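Local coordinates for protein amidase, hydantoinase/carbamoylase family (Burkholderia ambifaria, PDB 5TP4) that probably hydrolyses N-carbamoyl-L-amino acids as a zinc-dependent amidase of the peptidase M20 family, at residues B[72-77]-B[130-135]. Numbering follows the deposited sequence.
Sequences NLFARR and EIVSWT. With EDO (1,2-ethanediol), chain U; EDO (1,2-ethanediol), chain S.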
ATOM      1  N   ASN B  72      14.214  34.571 -13.911  1.00  9.84           N
ATOM      2  CA  ASN B  72      13.890  34.110 -15.262  1.00  9.08           C
ATOM      3  C   ASN B  72      14.925  34.701 -16.207  1.00 12.95           C
ATOM      4  O   ASN B  72      15.260  35.884 -16.099  1.00  9.69           O
ATOM      5  CB  ASN B  72      12.490  34.539 -15.682  1.00 10.54           C
ATOM      6  CG  ASN B  72      11.378  33.863 -14.878  1.00  8.22           C
ATOM      7  OD1 ASN B  72      11.437  32.672 -14.582  1.00  9.84           O
ATOM      8  ND2 ASN B  72      10.330  34.633 -14.555  1.00  8.86           N
ATOM      9  N   LEU B  73      15.478  33.867 -17.088  1.00 10.49           N
ATOM     10  CA  LEU B  73      16.641  34.213 -17.909  1.00  8.82           C
ATOM     11  C   LEU B  73      16.181  34.453 -19.341  1.00 13.80           C
ATOM     12  O   LEU B  73      15.666  33.534 -19.986  1.00 10.22           O
ATOM     13  CB  LEU B  73      17.678  33.082 -17.854  1.00  9.58           C
ATOM     14  CG  LEU B  73      19.043  33.231 -18.546  1.00 11.16           C
ATOM     15  CD1 LEU B  73      19.805  34.495 -18.110  1.00  9.25           C
ATOM     16  CD2 LEU B  73      19.885  32.000 -18.215  1.00  8.73           C
ATOM     17  N   PHE B  74      16.368  35.683 -19.837  1.00 11.04           N
ATOM     18  CA  PHE B  74      15.884  36.111 -21.146  1.00 11.52           C
ATOM     19  C   PHE B  74      17.022  36.510 -22.060  1.00 10.13           C
ATOM     20  O   PHE B  74      17.867  37.317 -21.682  1.00 13.90           O
ATOM     21  CB  PHE B  74      14.981  37.335 -21.018  1.00  8.79           C
ATOM     22  CG  PHE B  74      13.685  37.031 -20.350  1.00 11.25           C
ATOM     23  CD1 PHE B  74      13.580  37.119 -18.964  1.00 12.76           C
ATOM     24  CD2 PHE B  74      12.577  36.648 -21.098  1.00 12.85           C
ATOM     25  CE1 PHE B  74      12.377  36.829 -18.350  1.00 10.30           C
ATOM     26  CE2 PHE B  74      11.359  36.367 -20.475  1.00 13.34           C
ATOM     27  CZ  PHE B  74      11.272  36.437 -19.102  1.00 12.36           C
ATOM     28  N   ALA B  75      17.013  35.996 -23.276  1.00  7.18           N
ATOM     29  CA  ALA B  75      17.946  36.433 -24.313  1.00  7.39           C
ATOM     30  C   ALA B  75      17.136  37.106 -25.416  1.00  9.66           C
ATOM     31  O   ALA B  75      16.105  36.573 -25.853  1.00 13.53           O
ATOM     32  CB  ALA B  75      18.737  35.251 -24.884  1.00  7.22           C
ATOM     33  N   ARG B  76      17.600  38.267 -25.874  1.00  8.34           N
ATOM     34  CA  ARG B  76      16.824  39.120 -26.767  1.00 11.70           C
ATOM     35  C   ARG B  76      17.507  39.274 -28.116  1.00 13.84           C
ATOM     36  O   ARG B  76      18.704  39.566 -28.181  1.00 12.01           O
ATOM     37  CB  ARG B  76      16.641  40.493 -26.130  1.00 11.62           C
ATOM     38  CG  ARG B  76      16.101  41.577 -27.059  1.00 14.56           C
ATOM     39  CD  ARG B  76      14.614  41.479 -27.283  1.00 19.63           C
ATOM     40  NE  ARG B  76      14.173  42.690 -27.980  1.00 18.56           N
ATOM     41  CZ  ARG B  76      12.996  43.277 -27.811  1.00 15.48           C
ATOM     42  NH1 ARG B  76      12.100  42.760 -26.974  1.00 17.36           N
ATOM     43  NH2 ARG B  76      12.722  44.376 -28.507  1.00 18.99           N
ATOM     44  N   ARG B  77      16.733  39.097 -29.193  1.00  8.34           N
ATOM     45  CA  ARG B  77      17.157  39.413 -30.554  1.00  8.75           C
ATOM     46  C   ARG B  77      16.153  40.398 -31.142  1.00 10.88           C
ATOM     47  O   ARG B  77      15.040  40.004 -31.492  1.00 12.79           O
ATOM     48  CB  ARG B  77      17.225  38.154 -31.423  1.00  8.46           C
ATOM     49  CG  ARG B  77      17.779  38.383 -32.828  1.00 10.74           C
ATOM     50  CD  ARG B  77      17.847  37.035 -33.551  1.00 11.40           C
ATOM     51  NE  ARG B  77      18.746  37.023 -34.709  1.00 13.91           N
ATOM     52  CZ  ARG B  77      18.382  37.287 -35.961  1.00 17.54           C
ATOM     53  NH1 ARG B  77      17.133  37.654 -36.243  1.00 13.84           N
ATOM     54  NH2 ARG B  77      19.278  37.186 -36.936  1.00 16.14           N
ATOM     55  N   GLU B 130      12.641  36.440 -28.327  1.00  9.63           N
ATOM     56  CA  GLU B 130      13.329  36.249 -27.058  1.00  7.11           C
ATOM     57  C   GLU B 130      13.328  34.767 -26.750  1.00  9.15           C
ATOM     58  O   GLU B 130      12.374  34.058 -27.092  1.00 11.47           O
ATOM     59  CB  GLU B 130      12.673  37.043 -25.925  1.00 11.94           C
ATOM     60  CG  GLU B 130      12.954  38.559 -26.055  1.00 13.41           C
ATOM     61  CD  GLU B 130      12.366  39.383 -24.919  1.00 22.00           C
ATOM     62  OE1 GLU B 130      12.054  38.793 -23.867  1.00 23.64           O
ATOM     63  OE2 GLU B 130      12.235  40.614 -25.069  1.00 16.54           O
ATOM     64  N   ILE B 131      14.407  34.298 -26.151  1.00 10.99           N
ATOM     65  CA  ILE B 131      14.482  32.934 -25.649  1.00  8.50           C
ATOM     66  C   ILE B 131      14.485  33.037 -24.131  1.00  9.41           C
ATOM     67  O   ILE B 131      15.155  33.915 -23.569  1.00 11.48           O
ATOM     68  CB  ILE B 131      15.748  32.199 -26.132  1.00  9.84           C
ATOM     69  CG1 ILE B 131      15.968  32.343 -27.622  1.00 11.27           C
ATOM     70  CG2 ILE B 131      15.700  30.736 -25.738  1.00 10.53           C
ATOM     71  CD1 ILE B 131      17.420  31.990 -27.915  1.00 16.96           C
ATOM     72  N   VAL B 132      13.730  32.161 -23.461  1.00  9.96           N
ATOM     73  CA  VAL B 132      13.643  32.216 -22.006  1.00  8.53           C
ATOM     74  C   VAL B 132      13.855  30.832 -21.394  1.00  7.54           C
ATOM     75  O   VAL B 132      13.397  29.807 -21.925  1.00  9.15           O
ATOM     76  CB  VAL B 132      12.300  32.848 -21.544  1.00 10.91           C
ATOM     77  CG1 VAL B 132      11.092  32.090 -22.107  1.00 10.44           C
ATOM     78  CG2 VAL B 132      12.227  32.957 -20.031  1.00 10.02           C
ATOM     79  N   SER B 133      14.620  30.801 -20.306  1.00  8.91           N
ATOM     80  CA  SER B 133      14.662  29.655 -19.419  1.00  7.89           C
ATOM     81  C   SER B 133      14.022  30.104 -18.104  1.00  9.33           C
ATOM     82  O   SER B 133      14.557  30.983 -17.424  1.00 12.04           O
ATOM     83  CB  SER B 133      16.110  29.177 -19.229  1.00  9.53           C
ATOM     84  OG  SER B 133      16.190  28.199 -18.203  1.00  9.18           O
ATOM     85  N   TRP B 134      12.887  29.497 -17.746  1.00  7.52           N
ATOM     86  CA  TRP B 134      12.136  29.935 -16.569  1.00 10.38           C
ATOM     87  C   TRP B 134      12.723  29.333 -15.302  1.00 11.35           C
ATOM     88  O   TRP B 134      13.112  28.157 -15.279  1.00 14.58           O
ATOM     89  CB  TRP B 134      10.671  29.516 -16.676  1.00 11.77           C
ATOM     90  CG  TRP B 134       9.962  29.967 -17.929  1.00  9.30           C
ATOM     91  CD1 TRP B 134       9.686  29.219 -19.065  1.00  8.74           C
ATOM     92  CD2 TRP B 134       9.424  31.269 -18.161  1.00 11.66           C
ATOM     93  NE1 TRP B 134       9.000  30.007 -19.976  1.00 10.12           N
ATOM     94  CE2 TRP B 134       8.846  31.264 -19.451  1.00  8.43           C
ATOM     95  CE3 TRP B 134       9.408  32.453 -17.411  1.00 10.16           C
ATOM     96  CZ2 TRP B 134       8.219  32.395 -19.997  1.00  9.89           C
ATOM     97  CZ3 TRP B 134       8.794  33.577 -17.946  1.00 10.52           C
ATOM     98  CH2 TRP B 134       8.212  33.542 -19.234  1.00 11.86           C
ATOM     99  N   THR B 135      12.755  30.133 -14.233  1.00 11.30           N
ATOM    100  CA  THR B 135      13.262  29.652 -12.950  1.00 12.01           C
ATOM    101  C   THR B 135      12.402  28.536 -12.374  1.00 11.24           C
ATOM    102  O   THR B 135      11.169  28.617 -12.374  1.00 11.36           O
ATOM    103  CB  THR B 135      13.307  30.813 -11.949  1.00 11.96           C
ATOM    104  OG1 THR B 135      14.233  31.796 -12.414  1.00 12.72           O
ATOM    105  CG2 THR B 135      13.705  30.328 -10.556  1.00 13.48           C
TER
HETATM  106  C1  EDO U 506      20.514  42.084 -31.463  1.00 30.80           C
HETATM  107  O1  EDO U 506      20.159  40.759 -31.890  1.00 27.67           O
HETATM  108  C2  EDO U 506      20.368  42.158 -29.954  1.00 26.72           C
HETATM  109  O2  EDO U 506      18.984  42.379 -29.690  1.00 23.03           O
HETATM  110  C1  EDO S 504       8.287  40.125 -21.672  1.00 27.88           C
HETATM  111  O1  EDO S 504       8.355  41.375 -22.368  1.00 33.01           O
HETATM  112  C2  EDO S 504       9.354  39.200 -22.229  1.00 25.00           C
HETATM  113  O2  EDO S 504      10.638  39.766 -21.927  1.00 25.74           O
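Ala75 N bonds to Ile131 O at 2.8 Å, the shortest hydrogen bond between the two segments. It belongs to an antiparallel ladder. Leu73 with Ser133 and Ala75 with Ile131 are hydrogen-bonded pairs; Phe74 with Val132 and Arg76 with Glu130 are non-hydrogen-bonded pairs. Ser133 OG bonds to Leu93 N, beside the zinc ligand His92.

Glu130 OE2 forms a salt bridge with Arg76, 2.9 Å from NH1, through its anti lone pair and close to the guanidinium plane. Glu130 OE1 takes a hydrogen bond of 2.6 Å from O2 of the 1,2-ethanediol of chain S, probably left from crystallisation. The carboxylate is turned 46° from the guanidinium. Arg76 bends at chi2 (78°), which folds its CD against Glu130 CG. Asp78 pairs with NE of Arg76 and is its stronger partner, so two acids share the guanidinium.

Next along the same face, Val132 CG2 sits over the Phe74 ring in a CH-pi contact, 3.8 Å from the ring centroid. The same methyl covers one face of the Trp134 ring, in the corner where the two rings meet. Phe74 turns an edge to the face of Trp134 in an offset edge-to-face pair, with planes at 87°. The indole NE1 bonds to Tyr194 OH.

Asn72 OD1 accepts from Thr135 N at 2.9 Å, nearly straight and in the carbonyl plane, and lies at the edge of the indole. ND2 bonds to Gly148 O, which helps fix the amide's rotation.

Strand 129-133 leads toward the zinc site of this M20-family fold: the Trp134 side chain is about 5 Å from that of Glu137, a zinc ligand not metal-bound in this chain. Strand 73-77 lies between strands 64-67 and 129-133. Strand 87-91 runs parallel to 129-133 on its other side, and its Leu88 touches Phe74, Glu130, Val132 and Trp134. Helix 45-60 covers the opposite face, where Phe54 meets Leu73 and Ile131 and Cys58 meets Ala75.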